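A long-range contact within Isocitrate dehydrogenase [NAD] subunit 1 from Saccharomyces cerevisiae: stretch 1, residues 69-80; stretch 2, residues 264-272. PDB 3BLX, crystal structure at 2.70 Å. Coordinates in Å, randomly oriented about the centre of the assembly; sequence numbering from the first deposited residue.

Stretch 1 (69-80) SLKRNKIGLKGL
Stretch 2, residues 264-272: RDYAVFEPG

A strand beginning at Ile-75 runs parallel to strand 267-269, their N-to-C directions 31° apart, pairing Ile-75 with Ala-267, Gly-76 with Val-268 and Leu-77 with Phe-269. Ile-75 to Lys-78 and Ala-267 to Phe-269 are extended (phi -143° to -102°, psi 124° to 153°). Four backbone hydrogen bonds fix this register, donor first: Ala-267 N to Lys-74 O (3.0 Å), Gly-76 N to Ala-267 O (2.9 Å), Phe-269 N to Gly-76 O (2.7 Å) and Lys-78 N to Phe-269 O (2.8 Å).

Tyr-266 (chi1 m, chi2 102°), the most covered residue, packs against the end of the helix that closes at Asn-73. Its ring takes both polar and aliphatic neighbours: Tyr-266 CE2 lies 3.5 Å from Leu-70 O and Lys-74 CD. Lys-74, with positive phi (78°), leaves the helix; its chain (m, m, t, m) curls back so that Lys-74 NZ donates to Lys-71 O at 3.0 Å.

Lys-78 (t, t, chi3 145°, p) joins aliphatic length to a charged tip. Lys-78 CB lies 3.9 Å from Val-268 CG1, while Lys-78 NZ forms a salt bridge with Glu-270 OE1 (3.3 Å; Glu-270 chi1 p, chi2 t).

Phe-269 (chi1 m) shares a face with Ile-75, Ala-267 and Leu-77; its apolar ring suits this buried place, Ile-75 CG2 meeting its edge 4.2 Å from Phe-269 CE2. On the other face, Gly-76 leaves room for Leu-70, whose CD2 would lie 2.9 Å from an ideal Gly-76 CB; Leu-70 CD1 reaches Val-268 CG2 at 3.8 Å.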

# COMPACT_ATOMS: atom_id res chain seq x y z
N SER E 69 5.50 -20.89 6.73
CA SER E 69 6.57 -20.97 7.70
C SER E 69 7.70 -20.00 7.39
O SER E 69 8.21 -19.35 8.30
CB SER E 69 7.08 -22.41 7.79
OG SER E 69 8.16 -22.51 8.70
N LEU E 70 8.09 -19.89 6.11
CA LEU E 70 9.10 -18.91 5.71
C LEU E 70 8.66 -17.48 5.92
O LEU E 70 9.47 -16.65 6.29
CB LEU E 70 9.53 -19.11 4.29
CG LEU E 70 10.58 -20.21 4.17
CD1 LEU E 70 10.68 -20.65 2.73
CD2 LEU E 70 11.93 -19.75 4.68
N LYS E 71 7.38 -17.20 5.73
CA LYS E 71 6.89 -15.86 5.97
C LYS E 71 7.06 -15.45 7.43
O LYS E 71 7.36 -14.29 7.73
CB LYS E 71 5.45 -15.74 5.52
CG LYS E 71 5.35 -15.42 4.03
CD LYS E 71 4.05 -15.90 3.40
CE LYS E 71 3.01 -14.81 3.27
NZ LYS E 71 1.95 -15.29 2.37
N ARG E 72 6.88 -16.43 8.33
CA ARG E 72 7.04 -16.20 9.75
C ARG E 72 8.50 -16.15 10.17
O ARG E 72 8.89 -15.28 10.91
CB ARG E 72 6.34 -17.30 10.53
CG ARG E 72 4.85 -17.34 10.38
CD ARG E 72 4.23 -18.18 11.48
NE ARG E 72 4.57 -19.59 11.33
CZ ARG E 72 3.94 -20.41 10.51
NH1 ARG E 72 2.94 -19.95 9.77
NH2 ARG E 72 4.29 -21.69 10.41
N ASN E 73 9.30 -17.08 9.67
CA ASN E 73 10.66 -17.21 10.19
C ASN E 73 11.69 -16.42 9.40
O ASN E 73 12.70 -16.01 9.95
CB ASN E 73 11.06 -18.68 10.30
CG ASN E 73 10.08 -19.50 11.09
OD1 ASN E 73 9.36 -19.00 11.95
ND2 ASN E 73 10.05 -20.78 10.80
N LYS E 74 11.45 -16.24 8.10
CA LYS E 74 12.34 -15.50 7.19
C LYS E 74 13.58 -16.25 6.72
O LYS E 74 14.18 -15.87 5.73
CB LYS E 74 12.78 -14.14 7.79
CG LYS E 74 11.66 -13.31 8.41
CD LYS E 74 10.58 -13.02 7.44
CE LYS E 74 9.72 -11.86 7.90
NZ LYS E 74 9.04 -12.20 9.18
N ILE E 75 13.99 -17.27 7.45
CA ILE E 75 15.19 -18.04 7.13
C ILE E 75 14.84 -19.52 7.01
O ILE E 75 14.07 -20.07 7.81
CB ILE E 75 16.27 -17.86 8.22
CG1 ILE E 75 16.58 -16.38 8.35
CG2 ILE E 75 17.55 -18.52 7.79
CD1 ILE E 75 17.11 -15.76 7.04
N GLY E 76 15.42 -20.18 6.03
CA GLY E 76 15.13 -21.60 5.84
C GLY E 76 16.30 -22.45 5.39
O GLY E 76 17.23 -21.97 4.76
N LEU E 77 16.23 -23.73 5.74
CA LEU E 77 17.22 -24.70 5.30
C LEU E 77 16.43 -25.76 4.57
O LEU E 77 15.47 -26.31 5.10
CB LEU E 77 17.98 -25.32 6.48
CG LEU E 77 19.46 -25.65 6.27
CD1 LEU E 77 19.82 -26.91 6.99
CD2 LEU E 77 19.78 -25.84 4.85
N LYS E 78 16.84 -26.05 3.36
CA LYS E 78 16.06 -26.89 2.49
C LYS E 78 16.89 -28.02 1.91
O LYS E 78 17.99 -27.80 1.43
CB LYS E 78 15.44 -26.01 1.40
CG LYS E 78 14.98 -26.71 0.16
CD LYS E 78 14.04 -25.82 -0.61
CE LYS E 78 14.18 -26.00 -2.13
NZ LYS E 78 14.29 -27.43 -2.55
N GLY E 79 16.37 -29.25 1.98
CA GLY E 79 17.00 -30.41 1.36
C GLY E 79 16.64 -30.60 -0.11
O GLY E 79 16.31 -29.64 -0.81
N LEU E 80 16.69 -31.83 -0.60
CA LEU E 80 16.42 -32.07 -2.01
C LEU E 80 15.25 -33.00 -2.24
O LEU E 80 14.98 -33.87 -1.43
CB LEU E 80 17.63 -32.69 -2.70
CG LEU E 80 18.88 -31.87 -2.88
CD1 LEU E 80 18.51 -30.39 -2.99
CD2 LEU E 80 19.83 -32.15 -1.73
N ARG E 264 14.60 -10.04 -0.86
CA ARG E 264 14.81 -8.90 0.01
C ARG E 264 14.58 -9.26 1.48
O ARG E 264 15.37 -8.90 2.33
CB ARG E 264 13.92 -7.74 -0.42
CG ARG E 264 14.16 -6.50 0.42
CD ARG E 264 13.15 -5.40 0.14
NE ARG E 264 13.18 -4.40 1.22
CZ ARG E 264 14.12 -3.45 1.39
NH1 ARG E 264 15.16 -3.35 0.54
NH2 ARG E 264 14.03 -2.59 2.41
N ASP E 265 13.50 -9.99 1.75
CA ASP E 265 13.11 -10.30 3.12
C ASP E 265 13.37 -11.74 3.55
O ASP E 265 13.23 -12.06 4.72
CB ASP E 265 11.62 -10.01 3.31
CG ASP E 265 11.26 -8.54 3.06
OD1 ASP E 265 12.02 -7.66 3.53
OD2 ASP E 265 10.21 -8.27 2.41
N TYR E 266 13.73 -12.60 2.61
CA TYR E 266 13.83 -14.03 2.89
C TYR E 266 15.14 -14.62 2.41
O TYR E 266 15.77 -14.11 1.48
CB TYR E 266 12.66 -14.78 2.25
CG TYR E 266 11.32 -14.21 2.59
CD1 TYR E 266 10.63 -13.42 1.69
CD2 TYR E 266 10.75 -14.41 3.84
CE1 TYR E 266 9.42 -12.87 1.99
CE2 TYR E 266 9.53 -13.85 4.16
CZ TYR E 266 8.87 -13.08 3.23
OH TYR E 266 7.64 -12.51 3.54
N ALA E 267 15.59 -15.68 3.06
CA ALA E 267 16.77 -16.39 2.60
C ALA E 267 16.51 -17.87 2.82
O ALA E 267 15.96 -18.28 3.84
CB ALA E 267 17.99 -15.94 3.34
N VAL E 268 16.90 -18.67 1.85
CA VAL E 268 16.72 -20.11 1.96
C VAL E 268 18.01 -20.78 1.54
O VAL E 268 18.50 -20.55 0.43
CB VAL E 268 15.57 -20.59 1.05
CG1 VAL E 268 15.59 -22.10 0.93
CG2 VAL E 268 14.22 -20.09 1.54
N PHE E 269 18.57 -21.60 2.41
CA PHE E 269 19.86 -22.23 2.15
C PHE E 269 19.70 -23.67 1.73
O PHE E 269 18.85 -24.37 2.24
CB PHE E 269 20.77 -22.09 3.37
CG PHE E 269 21.08 -20.66 3.69
CD1 PHE E 269 22.23 -20.06 3.20
CD2 PHE E 269 20.17 -19.89 4.39
CE1 PHE E 269 22.49 -18.74 3.47
CE2 PHE E 269 20.42 -18.57 4.66
CZ PHE E 269 21.59 -17.99 4.20
N GLU E 270 20.52 -24.09 0.76
CA GLU E 270 20.32 -25.38 0.08
C GLU E 270 21.46 -25.63 -0.86
O GLU E 270 22.02 -24.69 -1.42
CB GLU E 270 19.02 -25.39 -0.72
CG GLU E 270 19.15 -24.81 -2.12
CD GLU E 270 18.00 -25.19 -3.07
OE1 GLU E 270 17.31 -26.21 -2.82
OE2 GLU E 270 17.77 -24.47 -4.07
N PRO E 271 21.81 -26.90 -1.06
CA PRO E 271 22.91 -27.29 -1.95
C PRO E 271 22.78 -26.66 -3.35
O PRO E 271 21.72 -26.70 -3.99
CB PRO E 271 22.77 -28.80 -2.03
CG PRO E 271 22.09 -29.19 -0.78
CD PRO E 271 21.13 -28.07 -0.47
N GLY E 272 23.89 -26.09 -3.82
CA GLY E 272 23.88 -25.25 -4.98
C GLY E 272 23.67 -25.93 -6.31
O GLY E 272 23.45 -25.25 -7.32